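Local coordinates for globin (Geobacter sulfurreducens, PDB 2W31), which is the heme-binding globin domain of a globin-coupled sensor, its iron held between two axial histidines, and probably binds oxygen as its family does, at residues Phe39-Phe52 / Val96-Val110. Numbering follows the deposited sequence.
With HEM (protoporphyrin IX containing Fe), chain C.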
loop_
_atom_site.group_PDB
_atom_site.type_symbol
_atom_site.label_atom_id
_atom_site.label_comp_id
_atom_site.label_asym_id
_atom_site.label_seq_id
_atom_site.Cartn_x
_atom_site.Cartn_y
_atom_site.Cartn_z
ATOM N N PHE A 39 3.903 -13.319 9.672
ATOM C CA PHE A 39 3.751 -13.382 8.227
ATOM C C PHE A 39 3.425 -14.801 7.775
ATOM O O PHE A 39 2.415 -15.034 7.071
ATOM C CB PHE A 39 5.057 -12.843 7.577
ATOM C CG PHE A 39 5.039 -12.776 6.085
ATOM C CD1 PHE A 39 4.657 -11.601 5.441
ATOM C CD2 PHE A 39 5.484 -13.848 5.308
ATOM C CE1 PHE A 39 4.700 -11.515 4.049
ATOM C CE2 PHE A 39 5.534 -13.764 3.911
ATOM C CZ PHE A 39 5.135 -12.576 3.284
ATOM N N TYR A 40 4.242 -15.760 8.233
ATOM C CA TYR A 40 4.080 -17.170 7.876
ATOM C C TYR A 40 2.748 -17.724 8.374
ATOM O O TYR A 40 1.999 -18.339 7.603
ATOM C CB TYR A 40 5.227 -17.968 8.474
ATOM C CG TYR A 40 5.535 -19.275 7.775
ATOM C CD1 TYR A 40 6.449 -19.327 6.717
ATOM C CD2 TYR A 40 4.925 -20.452 8.180
ATOM C CE1 TYR A 40 6.761 -20.537 6.084
ATOM C CE2 TYR A 40 5.221 -21.678 7.540
ATOM C CZ TYR A 40 6.152 -21.696 6.509
ATOM O OH TYR A 40 6.472 -22.867 5.868
ATOM N N ASP A 41 2.413 -17.442 9.629
ATOM C CA ASP A 41 1.137 -17.933 10.195
ATOM C C ASP A 41 -0.112 -17.325 9.521
ATOM O O ASP A 41 -1.142 -17.982 9.401
ATOM C CB ASP A 41 1.085 -17.666 11.702
ATOM C CG ASP A 41 2.076 -18.524 12.495
ATOM O OD1 ASP A 41 2.573 -19.541 11.954
ATOM O OD2 ASP A 41 2.370 -18.164 13.659
ATOM N N TYR A 42 -0.039 -16.066 9.090
ATOM C CA TYR A 42 -1.144 -15.450 8.366
ATOM C C TYR A 42 -1.397 -16.195 7.030
ATOM O O TYR A 42 -2.542 -16.430 6.646
ATOM C CB TYR A 42 -0.770 -13.999 8.089
ATOM C CG TYR A 42 -1.890 -13.067 7.678
ATOM C CD1 TYR A 42 -2.418 -12.130 8.575
ATOM C CD2 TYR A 42 -2.393 -13.080 6.374
ATOM C CE1 TYR A 42 -3.439 -11.219 8.173
ATOM C CE2 TYR A 42 -3.433 -12.170 5.970
ATOM C CZ TYR A 42 -3.944 -11.269 6.882
ATOM O OH TYR A 42 -4.910 -10.369 6.490
ATOM N N LEU A 43 -0.316 -16.560 6.343
ATOM C CA LEU A 43 -0.435 -17.277 5.070
ATOM C C LEU A 43 -0.990 -18.691 5.237
ATOM O O LEU A 43 -1.777 -19.170 4.389
ATOM C CB LEU A 43 0.909 -17.302 4.337
ATOM C CG LEU A 43 1.474 -15.937 3.887
ATOM C CD1 LEU A 43 2.791 -16.128 3.125
ATOM C CD2 LEU A 43 0.470 -15.156 3.060
ATOM N N LEU A 44 -0.587 -19.326 6.344
ATOM C CA LEU A 44 -1.021 -20.685 6.697
ATOM C C LEU A 44 -2.511 -20.688 6.989
ATOM O O LEU A 44 -3.164 -21.742 6.987
ATOM C CB LEU A 44 -0.245 -21.186 7.937
ATOM C CG LEU A 44 1.219 -21.649 7.770
ATOM C CD1 LEU A 44 1.875 -22.002 9.112
ATOM C CD2 LEU A 44 1.320 -22.832 6.809
ATOM N N GLY A 45 -3.043 -19.501 7.250
ATOM C CA GLY A 45 -4.454 -19.307 7.561
ATOM C C GLY A 45 -5.368 -19.123 6.374
ATOM O O GLY A 45 -6.583 -19.127 6.529
ATOM N N ILE A 46 -4.798 -18.928 5.187
ATOM C CA ILE A 46 -5.559 -18.829 3.962
ATOM C C ILE A 46 -5.264 -20.092 3.127
ATOM O O ILE A 46 -4.135 -20.277 2.685
ATOM C CB ILE A 46 -5.164 -17.567 3.103
ATOM C CG1 ILE A 46 -5.431 -16.253 3.857
ATOM C CG2 ILE A 46 -5.920 -17.563 1.783
ATOM C CD1 ILE A 46 -4.789 -15.023 3.225
ATOM N N PRO A 47 -6.276 -20.951 2.887
ATOM C CA PRO A 47 -6.032 -22.183 2.101
ATOM C C PRO A 47 -5.216 -22.022 0.794
ATOM O O PRO A 47 -4.306 -22.797 0.529
ATOM C CB PRO A 47 -7.458 -22.711 1.815
ATOM C CG PRO A 47 -8.278 -22.204 2.976
ATOM C CD PRO A 47 -7.681 -20.854 3.340
ATOM N N GLU A 48 -5.514 -21.016 -0.012
ATOM C CA GLU A 48 -4.794 -20.801 -1.278
ATOM C C GLU A 48 -3.256 -20.515 -1.163
ATOM O O GLU A 48 -2.429 -21.029 -1.935
ATOM C CB GLU A 48 -5.482 -19.712 -2.077
ATOM C CG GLU A 48 -6.900 -20.054 -2.560
ATOM C CD GLU A 48 -8.011 -19.706 -1.554
ATOM O OE1 GLU A 48 -7.758 -19.584 -0.326
ATOM O OE2 GLU A 48 -9.180 -19.569 -1.998
ATOM N N THR A 49 -2.870 -19.678 -0.205
ATOM C CA THR A 49 -1.448 -19.457 0.058
ATOM C C THR A 49 -0.887 -20.631 0.889
ATOM O O THR A 49 0.279 -20.961 0.739
ATOM C CB THR A 49 -1.197 -18.137 0.784
ATOM O OG1 THR A 49 -2.102 -18.013 1.900
ATOM C CG2 THR A 49 -1.415 -16.990 -0.177
ATOM N N ALA A 50 -1.713 -21.255 1.731
ATOM C CA ALA A 50 -1.265 -22.366 2.568
ATOM C C ALA A 50 -0.734 -23.511 1.688
ATOM O O ALA A 50 0.184 -24.239 2.093
ATOM C CB ALA A 50 -2.373 -22.847 3.509
ATOM N N GLU A 51 -1.309 -23.676 0.493
ATOM C CA GLU A 51 -0.818 -24.653 -0.473
ATOM C C GLU A 51 0.674 -24.549 -0.722
ATOM O O GLU A 51 1.385 -25.547 -0.706
ATOM C CB GLU A 51 -1.549 -24.570 -1.816
ATOM C CG GLU A 51 -2.953 -25.105 -1.831
ATOM C CD GLU A 51 -3.035 -26.572 -1.348
ATOM O OE1 GLU A 51 -2.353 -27.476 -1.907
ATOM O OE2 GLU A 51 -3.800 -26.807 -0.400
ATOM N N PHE A 52 1.171 -23.335 -0.918
ATOM C CA PHE A 52 2.551 -23.123 -1.321
ATOM C C PHE A 52 3.511 -23.413 -0.220
ATOM O O PHE A 52 4.708 -23.451 -0.467
ATOM C CB PHE A 52 2.796 -21.656 -1.775
ATOM C CG PHE A 52 2.122 -21.315 -3.063
ATOM C CD1 PHE A 52 2.794 -21.502 -4.286
ATOM C CD2 PHE A 52 0.806 -20.877 -3.076
ATOM C CE1 PHE A 52 2.157 -21.212 -5.492
ATOM C CE2 PHE A 52 0.150 -20.578 -4.297
ATOM C CZ PHE A 52 0.835 -20.772 -5.504
ATOM N N VAL A 96 5.854 -19.560 -9.943
ATOM C CA VAL A 96 5.254 -20.646 -9.129
ATOM C C VAL A 96 3.713 -20.675 -9.128
ATOM O O VAL A 96 3.102 -21.589 -8.553
ATOM C CB VAL A 96 5.767 -20.665 -7.674
ATOM C CG1 VAL A 96 7.273 -20.829 -7.665
ATOM C CG2 VAL A 96 5.307 -19.405 -6.886
ATOM N N GLY A 97 3.099 -19.669 -9.757
ATOM C CA GLY A 97 1.661 -19.678 -9.943
ATOM C C GLY A 97 0.881 -18.966 -8.845
ATOM O O GLY A 97 -0.324 -19.147 -8.712
ATOM N N LEU A 98 1.575 -18.132 -8.073
ATOM C CA LEU A 98 0.902 -17.342 -7.041
ATOM C C LEU A 98 0.125 -16.143 -7.672
ATOM O O LEU A 98 0.688 -15.338 -8.435
ATOM C CB LEU A 98 1.941 -16.838 -6.044
ATOM C CG LEU A 98 1.375 -16.062 -4.849
ATOM C CD1 LEU A 98 0.540 -16.962 -3.938
ATOM C CD2 LEU A 98 2.522 -15.366 -4.093
ATOM N N ASN A 99 -1.163 -16.027 -7.358
ATOM C CA ASN A 99 -1.933 -14.884 -7.876
ATOM C C ASN A 99 -1.395 -13.596 -7.226
ATOM O O ASN A 99 -1.151 -13.554 -6.014
ATOM C CB ASN A 99 -3.443 -15.047 -7.610
ATOM C CG ASN A 99 -4.306 -14.016 -8.359
ATOM O OD1 ASN A 99 -4.305 -12.824 -8.055
ATOM N ND2 ASN A 99 -5.066 -14.491 -9.333
ATOM N N ALA A 100 -1.248 -12.547 -8.034
ATOM C CA ALA A 100 -0.725 -11.243 -7.557
ATOM C C ALA A 100 -1.540 -10.716 -6.358
ATOM O O ALA A 100 -1.001 -9.996 -5.488
ATOM C CB ALA A 100 -0.770 -10.212 -8.677
ATOM N N HIS A 101 -2.848 -10.984 -6.312
ATOM C CA HIS A 101 -3.692 -10.561 -5.161
ATOM C C HIS A 101 -3.036 -10.893 -3.819
ATOM O O HIS A 101 -3.114 -10.106 -2.877
ATOM C CB HIS A 101 -5.082 -11.220 -5.261
ATOM C CG HIS A 101 -5.869 -11.294 -3.976
ATOM N ND1 HIS A 101 -6.331 -10.188 -3.259
ATOM C CD2 HIS A 101 -6.307 -12.386 -3.299
ATOM C CE1 HIS A 101 -7.018 -10.618 -2.209
ATOM N NE2 HIS A 101 -6.993 -11.950 -2.200
ATOM N N TYR A 102 -2.390 -12.059 -3.722
ATOM C CA TYR A 102 -1.806 -12.481 -2.436
ATOM C C TYR A 102 -0.537 -11.708 -2.097
ATOM O O TYR A 102 -0.208 -11.569 -0.911
ATOM C CB TYR A 102 -1.584 -13.998 -2.396
ATOM C CG TYR A 102 -2.913 -14.715 -2.501
ATOM C CD1 TYR A 102 -3.852 -14.656 -1.446
ATOM C CD2 TYR A 102 -3.275 -15.386 -3.680
ATOM C CE1 TYR A 102 -5.094 -15.273 -1.542
ATOM C CE2 TYR A 102 -4.541 -16.012 -3.794
ATOM C CZ TYR A 102 -5.444 -15.943 -2.719
ATOM O OH TYR A 102 -6.709 -16.554 -2.800
ATOM N N VAL A 103 0.134 -11.152 -3.118
ATOM C CA VAL A 103 1.261 -10.235 -2.882
ATOM C C VAL A 103 0.723 -8.953 -2.218
ATOM O O VAL A 103 1.289 -8.459 -1.219
ATOM C CB VAL A 103 2.100 -9.943 -4.185
ATOM C CG1 VAL A 103 3.187 -8.879 -3.931
ATOM C CG2 VAL A 103 2.775 -11.234 -4.680
ATOM N N ASN A 104 -0.365 -8.408 -2.778
ATOM C CA ASN A 104 -0.989 -7.251 -2.110
ATOM C C ASN A 104 -1.428 -7.574 -0.675
ATOM O O ASN A 104 -1.234 -6.751 0.265
ATOM C CB ASN A 104 -2.168 -6.712 -2.920
ATOM C CG ASN A 104 -1.739 -6.063 -4.260
ATOM O OD1 ASN A 104 -1.742 -4.800 -4.436
ATOM N ND2 ASN A 104 -1.474 -6.905 -5.233
ATOM N N VAL A 105 -2.015 -8.753 -0.495
ATOM C CA VAL A 105 -2.454 -9.196 0.823
ATOM C C VAL A 105 -1.283 -9.275 1.797
ATOM O O VAL A 105 -1.362 -8.778 2.920
ATOM C CB VAL A 105 -3.147 -10.569 0.755
ATOM C CG1 VAL A 105 -3.357 -11.128 2.154
ATOM C CG2 VAL A 105 -4.471 -10.459 0.014
ATOM N N ALA A 106 -0.198 -9.905 1.358
ATOM C CA ALA A 106 0.976 -10.087 2.204
ATOM C C ALA A 106 1.589 -8.746 2.592
ATOM O O ALA A 106 2.108 -8.586 3.697
ATOM C CB ALA A 106 2.005 -10.959 1.501
ATOM N N MET A 107 1.526 -7.784 1.677
ATOM C CA MET A 107 2.166 -6.491 1.879
ATOM C C MET A 107 1.409 -5.653 2.903
ATOM O O MET A 107 1.997 -4.825 3.599
ATOM C CB MET A 107 2.273 -5.733 0.554
ATOM C CG MET A 107 3.159 -4.499 0.614
ATOM S SD MET A 107 4.859 -4.885 1.073
ATOM C CE MET A 107 5.535 -5.376 -0.511
ATOM N N ASN A 108 0.101 -5.873 2.988
ATOM C CA ASN A 108 -0.714 -5.292 4.075
ATOM C C ASN A 108 -0.273 -5.838 5.455
ATOM O O ASN A 108 -0.176 -5.060 6.437
ATOM C CB ASN A 108 -2.217 -5.539 3.843
ATOM C CG ASN A 108 -3.072 -4.798 4.868
ATOM O OD1 ASN A 108 -3.478 -5.385 5.874
ATOM N ND2 ASN A 108 -3.245 -3.486 4.679
ATOM N N VAL A 109 0.006 -7.155 5.515
ATOM C CA VAL A 109 0.477 -7.741 6.765
ATOM C C VAL A 109 1.787 -7.052 7.237
ATOM O O VAL A 109 1.942 -6.685 8.403
ATOM C CB VAL A 109 0.703 -9.264 6.623
ATOM C CG1 VAL A 109 1.254 -9.856 7.966
ATOM C CG2 VAL A 109 -0.588 -9.947 6.199
ATOM N N VAL A 110 2.744 -6.916 6.320
ATOM C CA VAL A 110 4.025 -6.280 6.658
ATOM C C VAL A 110 3.811 -4.813 7.067
ATOM O O VAL A 110 4.430 -4.296 8.016
ATOM C CB VAL A 110 4.995 -6.401 5.465
ATOM C CG1 VAL A 110 6.315 -5.706 5.722
ATOM C CG2 VAL A 110 5.213 -7.879 5.115
HETATM C CHA HEM C . 9.999 -16.454 -2.979
HETATM C CHB HEM C . 9.473 -12.045 -1.108
HETATM C CHC HEM C . 4.702 -12.848 -0.836
HETATM C CHD HEM C . 5.515 -17.570 -1.454
HETATM C C1A HEM C . 10.282 -15.188 -2.512
HETATM C C2A HEM C . 11.587 -14.551 -2.508
HETATM C C3A HEM C . 11.453 -13.333 -1.968
HETATM C C4A HEM C . 10.040 -13.178 -1.638
HETATM C CMA HEM C . 12.531 -12.257 -1.731
HETATM C CAA HEM C . 12.902 -15.190 -3.060
HETATM C CBA HEM C . 12.767 -15.039 -4.580
HETATM C CGA HEM C . 14.059 -15.212 -5.353
HETATM O O1A HEM C . 14.964 -14.335 -5.269
HETATM O O2A HEM C . 14.167 -16.240 -6.080
HETATM C C1B HEM C . 8.109 -11.828 -1.008
HETATM C C2B HEM C . 7.447 -10.562 -0.737
HETATM C C3B HEM C . 6.129 -10.775 -0.663
HETATM C C4B HEM C . 5.912 -12.204 -0.836
HETATM C CMB HEM C . 8.232 -9.238 -0.605
HETATM C CAB HEM C . 5.008 -9.777 -0.383
HETATM C CBB HEM C . 5.136 -8.808 0.544
HETATM C C1C HEM C . 4.511 -14.206 -0.897
HETATM C C2C HEM C . 3.280 -14.911 -0.630
HETATM C C3C HEM C . 3.515 -16.220 -0.764
HETATM C C4C HEM C . 4.902 -16.382 -1.149
HETATM C CMC HEM C . 1.947 -14.277 -0.240
HETATM C CAC HEM C . 2.479 -17.348 -0.577
HETATM C CBC HEM C . 2.656 -18.394 0.224
HETATM C C1D HEM C . 6.747 -17.685 -2.045
HETATM C C2D HEM C . 7.267 -18.906 -2.678
HETATM C C3D HEM C . 8.662 -18.568 -3.163
HETATM C C4D HEM C . 8.867 -17.181 -2.756
HETATM C CMD HEM C . 6.528 -20.228 -2.839
HETATM C CAD HEM C . 9.684 -19.489 -3.883
HETATM C CBD HEM C . 9.369 -19.661 -5.357
HETATM C CGD HEM C . 10.188 -20.829 -5.871
HETATM O O1D HEM C . 10.029 -21.978 -5.375
HETATM O O2D HEM C . 11.003 -20.608 -6.793
HETATM N NA HEM C . 9.349 -14.335 -1.965
HETATM N NB HEM C . 7.145 -12.799 -1.066
HETATM N NC HEM C . 5.504 -15.128 -1.211
HETATM N ND HEM C . 7.721 -16.718 -2.123
HETATM FE FE HEM C . 7.423 -14.738 -1.572
HETATM O O HOH W 1 -3.418 -7.841 7.274
#
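This contact forms one wall of the heme pocket of the globin fold, where the end of the B helix and the short C helix (39-52) face the F-G corner and the start of the G helix (96-110). Helix 39-44 and helix 100-110 run obliquely antiparallel, 139° between their directions. Val109 CG2 sits almost on the Tyr42 ring normal, 3.4 Å from the ring centroid, a CH-pi contact over the centre of one face. With its CG anti to the backbone N (chi1 -164°), Tyr42 carries its hydroxyl past this methyl to the dimer interface, where it hydrogen-bonds to His10 O of the second subunit and accepts from a water that also donates to Asn108 OD1. One turn earlier, Phe39 brings CE1 to 3.8 Å from Ala106 CB and turns an edge toward heme CHC; its ring also meets that of the axial ligand His66. Further along, Thr49 CG2 rests 3.6 Å from Tyr102 CG, while Ile46 CG2 and Glu48 CB approach the same ring nearer its hydroxyl. Phe52 closes the far end: Leu98 CD1 lies 3.7 Å from its CE2, and Val96 O meets its edge in plane, 3.2 Å from CE1. Leu98 CD2 in turn packs 3.6 Å from heme C2C, close to the other axial ligand, His93. The direct side-chain contacts are thus mostly apolar, flanking the porphyrin with methyls of Leu98 and Ala106 and the edge of Phe39, while the polar end of Tyr42 ties the same wall to the partner subunit.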